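Local coordinates for uncharacterized protein (Candida albicans, PDB 5K04), which probably serves as the non-catalytic, auxiliary subunit of the NatB N-terminal acetyltransferase complex, wrapping around the catalytic subunit NAT3, at residues K123-K127 with I496-K500; R501-S507 with S544-R550. Numbering follows the deposited sequence.

Interaction 1 of 2, residues K123-K127 with I496-K500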
ATOM      1  N   LYS A 123     -16.764  -6.533  -6.698  1.00 71.70           N
ATOM      2  CA  LYS A 123     -17.256  -7.506  -5.724  1.00 75.35           C
ATOM      3  C   LYS A 123     -16.553  -8.821  -6.008  1.00 75.34           C
ATOM      4  O   LYS A 123     -16.954  -9.572  -6.900  1.00 82.77           O
ATOM      5  CB  LYS A 123     -18.771  -7.668  -5.818  1.00 78.64           C
ATOM      6  CG  LYS A 123     -19.563  -6.433  -5.456  1.00 86.79           C
ATOM      7  CD  LYS A 123     -21.064  -6.677  -5.566  1.00 93.63           C
ATOM      8  CE  LYS A 123     -21.818  -5.505  -4.969  1.00 99.83           C
ATOM      9  NZ  LYS A 123     -23.284  -5.663  -5.047  1.00106.79           N
ATOM     10  N   TYR A 124     -15.523  -9.119  -5.231  1.00 71.48           N
ATOM     11  CA  TYR A 124     -14.593 -10.191  -5.593  1.00 74.01           C
ATOM     12  C   TYR A 124     -15.174 -11.547  -5.181  1.00 73.08           C
ATOM     13  O   TYR A 124     -14.670 -12.250  -4.303  1.00 65.12           O
ATOM     14  CB  TYR A 124     -13.231  -9.931  -4.964  1.00 74.95           C
ATOM     15  CG  TYR A 124     -12.737  -8.510  -5.162  1.00 70.18           C
ATOM     16  CD1 TYR A 124     -13.123  -7.494  -4.287  1.00 77.32           C
ATOM     17  CD2 TYR A 124     -11.893  -8.179  -6.226  1.00 58.78           C
ATOM     18  CE1 TYR A 124     -12.690  -6.191  -4.459  1.00 78.13           C
ATOM     19  CE2 TYR A 124     -11.449  -6.872  -6.407  1.00 59.67           C
ATOM     20  CZ  TYR A 124     -11.854  -5.882  -5.513  1.00 73.05           C
ATOM     21  OH  TYR A 124     -11.434  -4.576  -5.662  1.00 74.50           O
ATOM     22  N   ASP A 125     -16.270 -11.906  -5.848  1.00 79.94           N
ATOM     23  CA  ASP A 125     -16.987 -13.160  -5.604  1.00 75.03           C
ATOM     24  C   ASP A 125     -16.514 -14.149  -6.659  1.00 60.17           C
ATOM     25  O   ASP A 125     -17.082 -14.249  -7.750  1.00 44.42           O
ATOM     26  CB  ASP A 125     -18.503 -12.957  -5.650  1.00 73.50           C
ATOM     27  CG  ASP A 125     -19.285 -14.189  -5.186  1.00 66.33           C
ATOM     28  OD1 ASP A 125     -18.751 -15.315  -5.274  1.00 63.43           O
ATOM     29  OD2 ASP A 125     -20.440 -14.025  -4.737  1.00 65.22           O
ATOM     30  N   PHE A 126     -15.472 -14.904  -6.307  1.00 66.39           N
ATOM     31  CA  PHE A 126     -14.859 -15.835  -7.252  1.00 70.02           C
ATOM     32  C   PHE A 126     -15.830 -16.913  -7.721  1.00 57.17           C
ATOM     33  O   PHE A 126     -15.584 -17.535  -8.760  1.00 51.05           O
ATOM     34  CB  PHE A 126     -13.615 -16.485  -6.628  1.00 67.47           C
ATOM     35  CG  PHE A 126     -12.499 -15.518  -6.325  1.00 70.70           C
ATOM     36  CD1 PHE A 126     -12.189 -14.492  -7.196  1.00 74.80           C
ATOM     37  CD2 PHE A 126     -11.753 -15.648  -5.163  1.00 74.79           C
ATOM     38  CE1 PHE A 126     -11.156 -13.608  -6.908  1.00 73.85           C
ATOM     39  CE2 PHE A 126     -10.721 -14.768  -4.871  1.00 71.38           C
ATOM     40  CZ  PHE A 126     -10.423 -13.752  -5.743  1.00 68.61           C
ATOM     41  N   LYS A 127     -16.904 -17.170  -6.962  1.00 64.41           N
ATOM     42  CA  LYS A 127     -17.964 -18.058  -7.439  1.00 74.32           C
ATOM     43  C   LYS A 127     -18.721 -17.426  -8.594  1.00 65.93           C
ATOM     44  O   LYS A 127     -19.196 -18.135  -9.487  1.00 46.86           O
ATOM     45  CB  LYS A 127     -18.932 -18.405  -6.299  1.00 78.08           C
ATOM     46  CG  LYS A 127     -18.493 -19.592  -5.459  1.00 84.64           C
ATOM     47  CD  LYS A 127     -19.210 -19.659  -4.121  1.00 89.17           C
ATOM     48  CE  LYS A 127     -18.589 -20.734  -3.228  1.00 90.52           C
ATOM     49  NZ  LYS A 127     -19.110 -20.678  -1.834  1.00 94.55           N
ATOM     50  N   ILE A 496      -5.791  -8.543  -8.772  1.00 39.55           N
ATOM     51  CA  ILE A 496      -7.051  -8.708  -8.057  1.00 36.73           C
ATOM     52  C   ILE A 496      -6.853  -8.426  -6.577  1.00 37.79           C
ATOM     53  O   ILE A 496      -7.620  -7.670  -5.960  1.00 25.79           O
ATOM     54  CB  ILE A 496      -7.599 -10.123  -8.315  1.00 36.39           C
ATOM     55  CG1 ILE A 496      -8.000 -10.268  -9.790  1.00 37.38           C
ATOM     56  CG2 ILE A 496      -8.752 -10.449  -7.385  1.00 31.30           C
ATOM     57  CD1 ILE A 496      -8.217 -11.716 -10.241  1.00 34.28           C
ATOM     58  N   ASN A 497      -5.790  -8.996  -5.993  1.00 45.25           N
ATOM     59  CA  ASN A 497      -5.518  -8.797  -4.569  1.00 42.91           C
ATOM     60  C   ASN A 497      -5.167  -7.351  -4.270  1.00 39.26           C
ATOM     61  O   ASN A 497      -5.542  -6.822  -3.215  1.00 29.43           O
ATOM     62  CB  ASN A 497      -4.393  -9.727  -4.107  1.00 40.97           C
ATOM     63  CG  ASN A 497      -4.866 -11.172  -3.942  1.00 42.22           C
ATOM     64  OD1 ASN A 497      -6.034 -11.416  -3.681  1.00 31.31           O
ATOM     65  ND2 ASN A 497      -3.957 -12.122  -4.085  1.00 59.47           N
ATOM     66  N   PHE A 498      -4.433  -6.704  -5.183  1.00 42.26           N
ATOM     67  CA  PHE A 498      -4.150  -5.280  -5.048  1.00 39.62           C
ATOM     68  C   PHE A 498      -5.446  -4.489  -4.955  1.00 37.01           C
ATOM     69  O   PHE A 498      -5.633  -3.679  -4.042  1.00 24.34           O
ATOM     70  CB  PHE A 498      -3.310  -4.804  -6.239  1.00 45.68           C
ATOM     71  CG  PHE A 498      -2.735  -3.414  -6.073  1.00 45.16           C
ATOM     72  CD1 PHE A 498      -3.437  -2.301  -6.494  1.00 44.51           C
ATOM     73  CD2 PHE A 498      -1.486  -3.223  -5.504  1.00 44.58           C
ATOM     74  CE1 PHE A 498      -2.909  -1.022  -6.342  1.00 38.07           C
ATOM     75  CE2 PHE A 498      -0.950  -1.941  -5.341  1.00 42.60           C
ATOM     76  CZ  PHE A 498      -1.657  -0.844  -5.764  1.00 37.81           C
ATOM     77  N   SER A 499      -6.356  -4.728  -5.908  1.00 41.93           N
ATOM     78  CA  SER A 499      -7.668  -4.090  -5.896  1.00 43.05           C
ATOM     79  C   SER A 499      -8.389  -4.335  -4.573  1.00 42.57           C
ATOM     80  O   SER A 499      -8.819  -3.384  -3.912  1.00 31.84           O
ATOM     81  CB  SER A 499      -8.500  -4.607  -7.075  1.00 34.32           C
ATOM     82  OG  SER A 499      -9.736  -3.950  -7.144  1.00 30.78           O
ATOM     83  N   LYS A 500      -8.524  -5.616  -4.173  1.00 47.72           N
ATOM     84  CA  LYS A 500      -9.173  -5.968  -2.901  1.00 46.91           C
ATOM     85  C   LYS A 500      -8.585  -5.205  -1.722  1.00 44.13           C
ATOM     86  O   LYS A 500      -9.320  -4.733  -0.844  1.00 31.79           O
ATOM     87  CB  LYS A 500      -9.024  -7.456  -2.607  1.00 51.03           C
ATOM     88  CG  LYS A 500      -9.840  -8.422  -3.424  1.00 63.35           C
ATOM     89  CD  LYS A 500      -9.887  -9.761  -2.692  1.00 70.38           C
ATOM     90  CE  LYS A 500     -10.083 -10.936  -3.631  1.00 78.66           C
ATOM     91  NZ  LYS A 500     -10.276 -12.210  -2.875  1.00 79.49           N
TER
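Tyr-124, in the turn leading into helix 126-138, and Phe-126, in its first turn, carry this contact, meeting one flank of helix 489-503. The polar part is a single, very short hydrogen bond: Tyr-124 OH lies 2.3 Å from Ser-499 OG, near the plane of the phenol ring, and either hydroxyl could be the donor. The same ring is engaged over one face by the aliphatic part of Lys-500, whose CG sits 3.4 Å from the Tyr-124 ring centroid and 11° off its normal, a CH-pi contact. Lys-500 then runs on in a largely extended conformation, bringing its NZ within 3.3 Å of Phe-126 CZ. Apolar packing completes the contact. CG2 of Ile-496 is 4.0 Å from Tyr-124 CD2 and equally 4.0 Å from Phe-126 CE1, so one methyl group touches both rings. The backbone presents these rings through an inverse gamma turn centred on Tyr-124, in which Asp-125 N bonds Lys-123 O at 2.6 Å, followed by the N-cap Asp-125, whose OD1 accepts a weak bond from Lys-127 N at 3.1 Å. In this all-helical array, consistent with a TPR-clan family, Leu-155 of helix 143-157 packs on both Phe-126 and Ile-496, while helix 456-485 covers Ser-499 through Ile-476 and Ile-480; Phe-498, directed away from Tyr-124, stacks on Phe-13 of the NAT3 subunit.

Interaction 2 of 2, residues R501-S507 with S544-R550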
ATOM      1  N   ARG A 501      -7.253  -5.123  -1.654  1.00 38.00           N
ATOM      2  CA  ARG A 501      -6.629  -4.486  -0.506  1.00 39.38           C
ATOM      3  C   ARG A 501      -6.873  -2.983  -0.492  1.00 38.88           C
ATOM      4  O   ARG A 501      -6.768  -2.358   0.568  1.00 25.20           O
ATOM      5  CB  ARG A 501      -5.135  -4.811  -0.489  1.00 35.48           C
ATOM      6  CG  ARG A 501      -4.860  -6.269  -0.092  1.00 37.67           C
ATOM      7  CD  ARG A 501      -3.407  -6.683  -0.282  1.00 40.85           C
ATOM      8  NE  ARG A 501      -2.492  -5.931   0.575  1.00 49.74           N
ATOM      9  CZ  ARG A 501      -1.185  -6.175   0.683  1.00 47.10           C
ATOM     10  NH1 ARG A 501      -0.629  -7.147  -0.023  1.00 46.65           N
ATOM     11  NH2 ARG A 501      -0.430  -5.436   1.482  1.00 40.94           N
ATOM     12  N   MET A 502      -7.214  -2.403  -1.648  1.00 40.78           N
ATOM     13  CA  MET A 502      -7.387  -0.965  -1.829  1.00 40.81           C
ATOM     14  C   MET A 502      -8.829  -0.514  -1.650  1.00 36.61           C
ATOM     15  O   MET A 502      -9.076   0.674  -1.423  1.00 27.72           O
ATOM     16  CB  MET A 502      -6.896  -0.555  -3.230  1.00 33.55           C
ATOM     17  CG  MET A 502      -5.390  -0.321  -3.341  1.00 37.18           C
ATOM     18  SD  MET A 502      -4.738   0.918  -2.257  1.00 21.25           S
ATOM     19  CE  MET A 502      -3.391   1.443  -3.256  1.00 71.17           C
ATOM     20  N   GLN A 503      -9.778  -1.451  -1.720  1.00 39.97           N
ATOM     21  CA  GLN A 503     -11.194  -1.111  -1.796  1.00 43.11           C
ATOM     22  C   GLN A 503     -11.711  -0.511  -0.490  1.00 43.01           C
ATOM     23  O   GLN A 503     -12.572   0.377  -0.509  1.00 27.77           O
ATOM     24  CB  GLN A 503     -11.992  -2.359  -2.150  1.00 40.64           C
ATOM     25  CG  GLN A 503     -13.473  -2.122  -2.252  1.00 51.18           C
ATOM     26  CD  GLN A 503     -14.247  -3.412  -2.308  1.00 63.15           C
ATOM     27  OE1 GLN A 503     -14.254  -4.200  -1.352  1.00 55.94           O
ATOM     28  NE2 GLN A 503     -14.898  -3.648  -3.442  1.00 80.46           N
ATOM     29  N   ASN A 504     -11.214  -0.990   0.648  1.00 45.53           N
ATOM     30  CA  ASN A 504     -11.735  -0.566   1.941  1.00 40.19           C
ATOM     31  C   ASN A 504     -10.624  -0.512   2.980  1.00 35.56           C
ATOM     32  O   ASN A 504     -10.713  -1.105   4.056  1.00 21.83           O
ATOM     33  CB  ASN A 504     -12.849  -1.483   2.418  1.00 38.76           C
ATOM     34  CG  ASN A 504     -13.764  -0.774   3.355  1.00 37.05           C
ATOM     35  OD1 ASN A 504     -13.852   0.461   3.332  1.00 27.65           O
ATOM     36  ND2 ASN A 504     -14.450  -1.527   4.186  1.00 38.09           N
ATOM     37  N   SER A 505      -9.548   0.195   2.650  1.00 39.54           N
ATOM     38  CA  SER A 505      -8.404   0.249   3.535  1.00 37.25           C
ATOM     39  C   SER A 505      -8.637   1.295   4.620  1.00 38.93           C
ATOM     40  O   SER A 505      -9.407   2.245   4.450  1.00 29.40           O
ATOM     41  CB  SER A 505      -7.117   0.547   2.758  1.00 29.93           C
ATOM     42  OG  SER A 505      -6.932   1.929   2.484  1.00 20.89           O
ATOM     43  N   ILE A 506      -7.968   1.090   5.754  1.00 38.91           N
ATOM     44  CA  ILE A 506      -8.053   2.050   6.844  1.00 39.76           C
ATOM     45  C   ILE A 506      -7.501   3.402   6.402  1.00 34.62           C
ATOM     46  O   ILE A 506      -8.006   4.453   6.810  1.00 27.42           O
ATOM     47  CB  ILE A 506      -7.334   1.485   8.086  1.00 37.65           C
ATOM     48  CG1 ILE A 506      -7.374   2.484   9.255  1.00 41.94           C
ATOM     49  CG2 ILE A 506      -5.892   1.091   7.762  1.00 35.76           C
ATOM     50  CD1 ILE A 506      -8.730   2.598   9.894  1.00 37.37           C
ATOM     51  N   SER A 507      -6.515   3.400   5.498  1.00 40.33           N
ATOM     52  CA  SER A 507      -5.948   4.661   5.014  1.00 41.07           C
ATOM     53  C   SER A 507      -6.936   5.430   4.132  1.00 36.41           C
ATOM     54  O   SER A 507      -6.932   6.673   4.119  1.00 22.32           O
ATOM     55  CB  SER A 507      -4.640   4.386   4.259  1.00 31.55           C
ATOM     56  OG  SER A 507      -3.695   3.737   5.106  1.00 20.25           O
ATOM     57  N   SER A 544     -17.793  -2.724   7.592  1.00 51.15           N
ATOM     58  CA  SER A 544     -16.966  -3.915   7.517  1.00 42.88           C
ATOM     59  C   SER A 544     -15.612  -3.662   8.169  1.00 41.59           C
ATOM     60  O   SER A 544     -15.325  -2.585   8.693  1.00 32.45           O
ATOM     61  CB  SER A 544     -16.785  -4.354   6.065  1.00 38.47           C
ATOM     62  OG  SER A 544     -18.034  -4.699   5.505  1.00 41.50           O
ATOM     63  N   ASP A 545     -14.773  -4.687   8.150  1.00 50.04           N
ATOM     64  CA  ASP A 545     -13.414  -4.571   8.635  1.00 46.85           C
ATOM     65  C   ASP A 545     -12.531  -4.045   7.521  1.00 46.29           C
ATOM     66  O   ASP A 545     -12.638  -4.477   6.365  1.00 36.19           O
ATOM     67  CB  ASP A 545     -12.917  -5.921   9.135  1.00 52.27           C
ATOM     68  CG  ASP A 545     -13.595  -6.328  10.429  1.00 53.61           C
ATOM     69  OD1 ASP A 545     -13.705  -5.466  11.326  1.00 47.21           O
ATOM     70  OD2 ASP A 545     -14.034  -7.490  10.531  1.00 52.23           O
ATOM     71  N   TYR A 546     -11.680  -3.091   7.879  1.00 49.82           N
ATOM     72  CA  TYR A 546     -10.818  -2.396   6.936  1.00 47.27           C
ATOM     73  C   TYR A 546      -9.495  -3.144   6.775  1.00 47.44           C
ATOM     74  O   TYR A 546      -8.985  -3.743   7.726  1.00 34.65           O
ATOM     75  CB  TYR A 546     -10.557  -0.961   7.410  1.00 44.72           C
ATOM     76  CG  TYR A 546     -11.802  -0.120   7.723  1.00 45.27           C
ATOM     77  CD1 TYR A 546     -13.059  -0.440   7.204  1.00 43.04           C
ATOM     78  CD2 TYR A 546     -11.708   1.007   8.526  1.00 47.92           C
ATOM     79  CE1 TYR A 546     -14.191   0.348   7.494  1.00 46.63           C
ATOM     80  CE2 TYR A 546     -12.828   1.801   8.812  1.00 48.33           C
ATOM     81  CZ  TYR A 546     -14.057   1.469   8.296  1.00 46.06           C
ATOM     82  OH  TYR A 546     -15.147   2.250   8.606  1.00 27.14           O
ATOM     83  N   THR A 547      -8.958  -3.128   5.560  1.00 50.87           N
ATOM     84  CA  THR A 547      -7.634  -3.671   5.325  1.00 44.86           C
ATOM     85  C   THR A 547      -6.577  -2.653   5.762  1.00 40.25           C
ATOM     86  O   THR A 547      -6.842  -1.456   5.897  1.00 31.08           O
ATOM     87  CB  THR A 547      -7.456  -4.062   3.855  1.00 39.66           C
ATOM     88  OG1 THR A 547      -7.812  -2.967   3.015  1.00 34.93           O
ATOM     89  CG2 THR A 547      -8.370  -5.208   3.506  1.00 42.02           C
ATOM     90  N   ASP A 548      -5.378  -3.158   6.037  1.00 40.82           N
ATOM     91  CA  ASP A 548      -4.276  -2.344   6.535  1.00 34.92           C
ATOM     92  C   ASP A 548      -3.048  -2.636   5.683  1.00 36.91           C
ATOM     93  O   ASP A 548      -2.489  -3.736   5.734  1.00 31.97           O
ATOM     94  CB  ASP A 548      -3.996  -2.607   8.014  1.00 33.02           C
ATOM     95  CG  ASP A 548      -2.978  -1.609   8.621  1.00 31.55           C
ATOM     96  OD1 ASP A 548      -2.412  -0.789   7.868  1.00 27.80           O
ATOM     97  OD2 ASP A 548      -2.753  -1.650   9.854  1.00 26.84           O
ATOM     98  N   ASN A 549      -2.635  -1.634   4.921  1.00 38.31           N
ATOM     99  CA  ASN A 549      -1.426  -1.677   4.115  1.00 41.69           C
ATOM    100  C   ASN A 549      -0.418  -0.610   4.540  1.00 36.57           C
ATOM    101  O   ASN A 549       0.548  -0.338   3.809  1.00 24.24           O
ATOM    102  CB  ASN A 549      -1.792  -1.514   2.640  1.00 36.57           C
ATOM    103  CG  ASN A 549      -2.921  -2.432   2.220  1.00 34.02           C
ATOM    104  OD1 ASN A 549      -2.835  -3.650   2.378  1.00 29.62           O
ATOM    105  ND2 ASN A 549      -4.008  -1.844   1.706  1.00 42.03           N
ATOM    106  N   ARG A 550      -0.607  -0.017   5.713  1.00 39.35           N
ATOM    107  CA  ARG A 550       0.294   1.027   6.174  1.00 41.50           C
ATOM    108  C   ARG A 550       1.710   0.488   6.365  1.00 36.55           C
ATOM    109  O   ARG A 550       1.915  -0.681   6.695  1.00 26.74           O
ATOM    110  CB  ARG A 550      -0.251   1.635   7.465  1.00 25.64           C
ATOM    111  CG  ARG A 550      -1.512   2.464   7.190  1.00 32.81           C
ATOM    112  CD  ARG A 550      -2.163   2.890   8.476  1.00 32.86           C
ATOM    113  NE  ARG A 550      -2.500   1.721   9.280  1.00 39.21           N
ATOM    114  CZ  ARG A 550      -3.192   1.784  10.416  1.00 42.19           C
ATOM    115  NH1 ARG A 550      -3.605   2.968  10.863  1.00 38.35           N
ATOM    116  NH2 ARG A 550      -3.482   0.669  11.089  1.00 38.37           N
TER
HETATM  117  O   HOH W   1     -10.007  -3.463   1.305  1.00 24.55           O
HETATM  118  O   HOH W   2     -13.706  -4.879   3.571  1.00 26.89           O
HETATM  119  O   HOH W   3      -4.176   0.897   4.742  1.00 25.14           O
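Arg-501 turns its guanidinium with an m, t, p, trans side chain so that NE and NH2 both donate to Asn-549 OD1, at 2.9 and 3.1 Å; its NH1 salt-bridges Glu-10 of the NAT3 subunit. Asn-549, in the m rotamer, returns a bond from ND2 to Arg-501 O (3.0 Å), an acceptor shared with Thr-547 OG1 (2.7 Å), which the p rotamer of Thr-547 directs there. Where helix 489-503 gives way to helix 506-521, the loop 544-550 pairs with the interhelical link in a single beta bridge, Ser-505 with Thr-547: Thr-547 N donates to Asn-504 O (3.1 Å) and Ile-506 N to Thr-547 O (2.8 Å). Ser-505, also p, N-caps the second helix through OG to Leu-508 N; this OG and Asn-549 ND2 both bond Glu-443. With chi1 t and chi2 p, Ile-506 sets CD1 3.6 Å from the Tyr-546 ring edge at CD2, while its CG2 covers a face of the Arg-550 guanidinium, which is salt-bridged to Asp-548 (NH2 to OD2, 2.7 Å).

In the fold
From the N terminus, the chain passes through a succession of helices to residues 123-127 and, after 368 further residues, largely helical, returns at 496-500 to close interaction 1. That long-range closure brings the start of helix 126-138 against helix 489-503. Interaction 2 opens immediately afterwards at 501-507 and closes over only 36 intervening residues, which contain most of helix 506-521 and all of helices 525-537 and 539-542. The two loops therefore follow in series, neither nested nor crossed. Helix 489-503 serves both, and they touch where Tyr-124 CE1 lies 3.5 Å from Gln-503 NE2, so that the turn before helix 126-138 touches the C-terminal part of helix 489-503, whose continuation meets the loop 544-550.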